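Local coordinates for tricorn protease (Thermoplasma acidophilum, PDB 1K32), which is a serine protease with beta-propeller domains that probably breaks down peptides released by the proteasome, with substrate access gated, at residues Val210-Phe218 / Tyr229-Arg239. Numbering follows the deposited sequence.
Sequences VIVGHRIYF and YSTDLDGKDLR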
loop_
_atom_site.group_PDB
_atom_site.type_symbol
_atom_site.label_atom_id
_atom_site.label_comp_id
_atom_site.label_asym_id
_atom_site.label_seq_id
_atom_site.Cartn_x
_atom_site.Cartn_y
_atom_site.Cartn_z
ATOM N N VAL A 210 60.643 -49.818 -4.509
ATOM C CA VAL A 210 60.224 -51.203 -4.302
ATOM C C VAL A 210 61.448 -52.012 -3.915
ATOM O O VAL A 210 62.583 -51.607 -4.185
ATOM C CB VAL A 210 59.616 -51.852 -5.567
ATOM C CG1 VAL A 210 58.271 -51.221 -5.884
ATOM C CG2 VAL A 210 60.607 -51.740 -6.741
ATOM N N ILE A 211 61.211 -53.159 -3.290
ATOM C CA ILE A 211 62.292 -54.033 -2.862
ATOM C C ILE A 211 62.208 -55.412 -3.511
ATOM O O ILE A 211 61.161 -56.057 -3.520
ATOM C CB ILE A 211 62.296 -54.208 -1.326
ATOM C CG1 ILE A 211 62.773 -52.909 -0.671
ATOM C CG2 ILE A 211 63.203 -55.379 -0.921
ATOM C CD1 ILE A 211 62.684 -52.909 0.843
ATOM N N VAL A 212 63.324 -55.836 -4.085
ATOM C CA VAL A 212 63.422 -57.148 -4.711
ATOM C C VAL A 212 64.731 -57.720 -4.197
ATOM O O VAL A 212 65.798 -57.136 -4.403
ATOM C CB VAL A 212 63.451 -57.049 -6.245
ATOM C CG1 VAL A 212 63.571 -58.444 -6.852
ATOM C CG2 VAL A 212 62.173 -56.379 -6.743
ATOM N N GLY A 213 64.643 -58.851 -3.507
ATOM C CA GLY A 213 65.837 -59.446 -2.939
ATOM C C GLY A 213 66.304 -58.494 -1.857
ATOM O O GLY A 213 65.571 -58.232 -0.897
ATOM N N HIS A 214 67.513 -57.965 -1.998
ATOM C CA HIS A 214 68.014 -57.016 -1.017
ATOM C C HIS A 214 68.452 -55.731 -1.700
ATOM O O HIS A 214 69.492 -55.147 -1.376
ATOM C CB HIS A 214 69.155 -57.628 -0.206
ATOM C CG HIS A 214 68.692 -58.640 0.791
ATOM N ND1 HIS A 214 68.149 -59.850 0.421
ATOM C CD2 HIS A 214 68.624 -58.594 2.142
ATOM C CE1 HIS A 214 67.762 -60.506 1.502
ATOM N NE2 HIS A 214 68.039 -59.764 2.559
ATOM N N ARG A 215 67.638 -55.307 -2.661
ATOM C CA ARG A 215 67.883 -54.078 -3.402
ATOM C C ARG A 215 66.615 -53.253 -3.468
ATOM O O ARG A 215 65.517 -53.788 -3.605
ATOM C CB ARG A 215 68.360 -54.373 -4.823
ATOM C CG ARG A 215 69.740 -54.990 -4.894
ATOM C CD ARG A 215 70.500 -54.471 -6.102
ATOM N NE ARG A 215 71.845 -54.076 -5.704
ATOM C CZ ARG A 215 72.438 -52.946 -6.064
ATOM N NH1 ARG A 215 73.660 -52.692 -5.636
ATOM N NH2 ARG A 215 71.822 -52.072 -6.845
ATOM N N ILE A 216 66.770 -51.944 -3.356
ATOM C CA ILE A 216 65.630 -51.053 -3.430
ATOM C C ILE A 216 65.603 -50.517 -4.849
ATOM O O ILE A 216 66.567 -49.903 -5.298
ATOM C CB ILE A 216 65.765 -49.847 -2.459
ATOM C CG1 ILE A 216 65.998 -50.333 -1.032
ATOM C CG2 ILE A 216 64.499 -48.986 -2.516
ATOM C CD1 ILE A 216 66.347 -49.218 -0.056
ATOM N N TYR A 217 64.523 -50.775 -5.567
ATOM C CA TYR A 217 64.394 -50.254 -6.918
ATOM C C TYR A 217 63.485 -49.031 -6.884
ATOM O O TYR A 217 62.536 -48.957 -6.086
ATOM C CB TYR A 217 63.839 -51.318 -7.860
ATOM C CG TYR A 217 64.812 -52.445 -8.113
ATOM C CD1 TYR A 217 65.057 -53.419 -7.140
ATOM C CD2 TYR A 217 65.510 -52.523 -9.316
ATOM C CE1 TYR A 217 65.971 -54.440 -7.363
ATOM C CE2 TYR A 217 66.423 -53.530 -9.552
ATOM C CZ TYR A 217 66.654 -54.487 -8.577
ATOM O OH TYR A 217 67.572 -55.483 -8.825
ATOM N N PHE A 218 63.787 -48.061 -7.742
ATOM C CA PHE A 218 63.017 -46.829 -7.783
ATOM C C PHE A 218 63.230 -46.086 -9.089
ATOM O O PHE A 218 64.026 -46.501 -9.944
ATOM C CB PHE A 218 63.412 -45.927 -6.604
ATOM C CG PHE A 218 64.884 -45.626 -6.535
ATOM C CD1 PHE A 218 65.445 -44.626 -7.321
ATOM C CD2 PHE A 218 65.717 -46.366 -5.696
ATOM C CE1 PHE A 218 66.826 -44.367 -7.273
ATOM C CE2 PHE A 218 67.089 -46.116 -5.637
ATOM C CZ PHE A 218 67.647 -45.113 -6.432
ATOM N N TYR A 229 66.383 -47.344 -11.404
ATOM C CA TYR A 229 67.686 -47.489 -10.751
ATOM C C TYR A 229 67.487 -48.374 -9.526
ATOM O O TYR A 229 66.357 -48.764 -9.210
ATOM C CB TYR A 229 68.220 -46.136 -10.255
ATOM C CG TYR A 229 68.594 -45.141 -11.333
ATOM C CD1 TYR A 229 67.612 -44.447 -12.034
ATOM C CD2 TYR A 229 69.931 -44.906 -11.662
ATOM C CE1 TYR A 229 67.940 -43.552 -13.029
ATOM C CE2 TYR A 229 70.280 -44.005 -12.665
ATOM C CZ TYR A 229 69.272 -43.334 -13.345
ATOM O OH TYR A 229 69.571 -42.461 -14.357
ATOM N N SER A 230 68.580 -48.683 -8.836
ATOM C CA SER A 230 68.498 -49.467 -7.612
ATOM C C SER A 230 69.769 -49.282 -6.788
ATOM O O SER A 230 70.801 -48.833 -7.306
ATOM C CB SER A 230 68.275 -50.956 -7.921
ATOM O OG SER A 230 69.457 -51.578 -8.386
ATOM N N THR A 231 69.670 -49.593 -5.497
ATOM C CA THR A 231 70.803 -49.508 -4.581
ATOM C C THR A 231 70.658 -50.671 -3.608
ATOM O O THR A 231 69.634 -51.348 -3.608
ATOM C CB THR A 231 70.798 -48.200 -3.747
ATOM O OG1 THR A 231 69.634 -48.167 -2.904
ATOM C CG2 THR A 231 70.813 -46.967 -4.659
ATOM N N ASP A 232 71.674 -50.918 -2.788
ATOM C CA ASP A 232 71.547 -51.972 -1.792
ATOM C C ASP A 232 70.800 -51.307 -0.634
ATOM O O ASP A 232 70.557 -50.103 -0.682
ATOM C CB ASP A 232 72.916 -52.489 -1.333
ATOM C CG ASP A 232 73.861 -51.378 -0.900
ATOM O OD1 ASP A 232 73.444 -50.447 -0.175
ATOM O OD2 ASP A 232 75.048 -51.454 -1.277
ATOM N N LEU A 233 70.447 -52.070 0.395
ATOM C CA LEU A 233 69.711 -51.515 1.528
ATOM C C LEU A 233 70.470 -50.450 2.315
ATOM O O LEU A 233 69.969 -49.917 3.303
ATOM C CB LEU A 233 69.261 -52.638 2.458
ATOM C CG LEU A 233 68.249 -53.592 1.825
ATOM C CD1 LEU A 233 67.793 -54.619 2.859
ATOM C CD2 LEU A 233 67.063 -52.805 1.301
ATOM N N ASP A 234 71.670 -50.129 1.848
ATOM C CA ASP A 234 72.515 -49.129 2.480
ATOM C C ASP A 234 72.551 -47.879 1.596
ATOM O O ASP A 234 73.234 -46.905 1.900
ATOM C CB ASP A 234 73.926 -49.690 2.626
ATOM C CG ASP A 234 74.640 -49.161 3.839
ATOM O OD1 ASP A 234 74.993 -47.957 3.857
ATOM O OD2 ASP A 234 74.844 -49.966 4.779
ATOM N N GLY A 235 71.818 -47.922 0.491
ATOM C CA GLY A 235 71.796 -46.791 -0.414
ATOM C C GLY A 235 73.033 -46.709 -1.289
ATOM O O GLY A 235 73.208 -45.746 -2.027
ATOM N N LYS A 236 73.890 -47.724 -1.213
ATOM C CA LYS A 236 75.123 -47.757 -1.996
ATOM C C LYS A 236 74.999 -48.605 -3.262
ATOM O O LYS A 236 73.967 -49.229 -3.517
ATOM C CB LYS A 236 76.266 -48.320 -1.146
ATOM C CG LYS A 236 76.449 -47.658 0.205
ATOM C CD LYS A 236 76.832 -46.199 0.064
ATOM C CE LYS A 236 76.978 -45.544 1.426
ATOM N NZ LYS A 236 77.147 -44.074 1.290
ATOM N N ASP A 237 76.071 -48.622 -4.049
ATOM C CA ASP A 237 76.131 -49.411 -5.278
ATOM C C ASP A 237 75.019 -49.064 -6.264
ATOM O O ASP A 237 74.320 -49.948 -6.755
ATOM C CB ASP A 237 76.050 -50.903 -4.940
ATOM C CG ASP A 237 76.320 -51.790 -6.142
ATOM O OD1 ASP A 237 75.927 -52.972 -6.104
ATOM O OD2 ASP A 237 76.933 -51.304 -7.121
ATOM N N LEU A 238 74.867 -47.780 -6.560
ATOM C CA LEU A 238 73.821 -47.330 -7.474
ATOM C C LEU A 238 73.945 -47.941 -8.862
ATOM O O LEU A 238 75.016 -47.909 -9.465
ATOM C CB LEU A 238 73.845 -45.800 -7.595
ATOM C CG LEU A 238 72.845 -45.162 -8.566
ATOM C CD1 LEU A 238 71.432 -45.316 -8.024
ATOM C CD2 LEU A 238 73.183 -43.687 -8.749
ATOM N N ARG A 239 72.837 -48.480 -9.362
ATOM C CA ARG A 239 72.786 -49.078 -10.692
ATOM C C ARG A 239 71.654 -48.486 -11.533
ATOM O O ARG A 239 70.594 -48.131 -11.014
ATOM C CB ARG A 239 72.591 -50.591 -10.596
ATOM C CG ARG A 239 73.713 -51.315 -9.886
ATOM C CD ARG A 239 73.404 -52.788 -9.739
ATOM N NE ARG A 239 74.394 -53.459 -8.905
ATOM C CZ ARG A 239 74.335 -54.740 -8.560
ATOM N NH1 ARG A 239 75.285 -55.261 -7.795
ATOM N NH2 ARG A 239 73.327 -55.498 -8.978
#
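I216 and T231 form a hydrogen-bonded antiparallel pair, and so do F218 and Y229. The I216 N to T231 O bond is 2.9 Å. The Y229 N to F218 O bond is nearly straight at 174°.

Between these pairs, Y217 and S230 face each other as a non-hydrogen-bonded pair. S230 CB sits over one face of the Y217 ring, 3.6 Å from its centroid, in a CH-pi contact. An alanine in place of Y217 would probably leave S230 CB without this aromatic cover and open a gap towards I259 and H241.

The polar contacts gather around R215. Its bends at chi2 and chi3 carry the guanidinium across the neighbouring strand. R215 NH2 donates to D237 O at 3.3 Å, with the acceptor in the guanidinium plane. R239 stacks flat on one guanidinium face, with the planes 15° apart and the centres 3.6 Å apart. The D237 carboxylate lies beside both arginines and probably offsets their like charges, although its modelled distance to R215 is doubtful.

Apolar contacts lie on the other face of the sheet. I216 CG1 meets L233 CD2 at 3.6 Å. F218 reaches back over the next strand, with CE1 3.7 Å from Y229 CB and T231 CG2 at the ring edge.

Strands 215-220 and 227-232 are the two middle strands of a four-stranded antiparallel sheet, a propeller blade. Strands 207-212 and 239-240 flank them. L233 touches A160 of strand 156-160 in one neighbouring sheet, while Y217 packs on strand 259-263 in another.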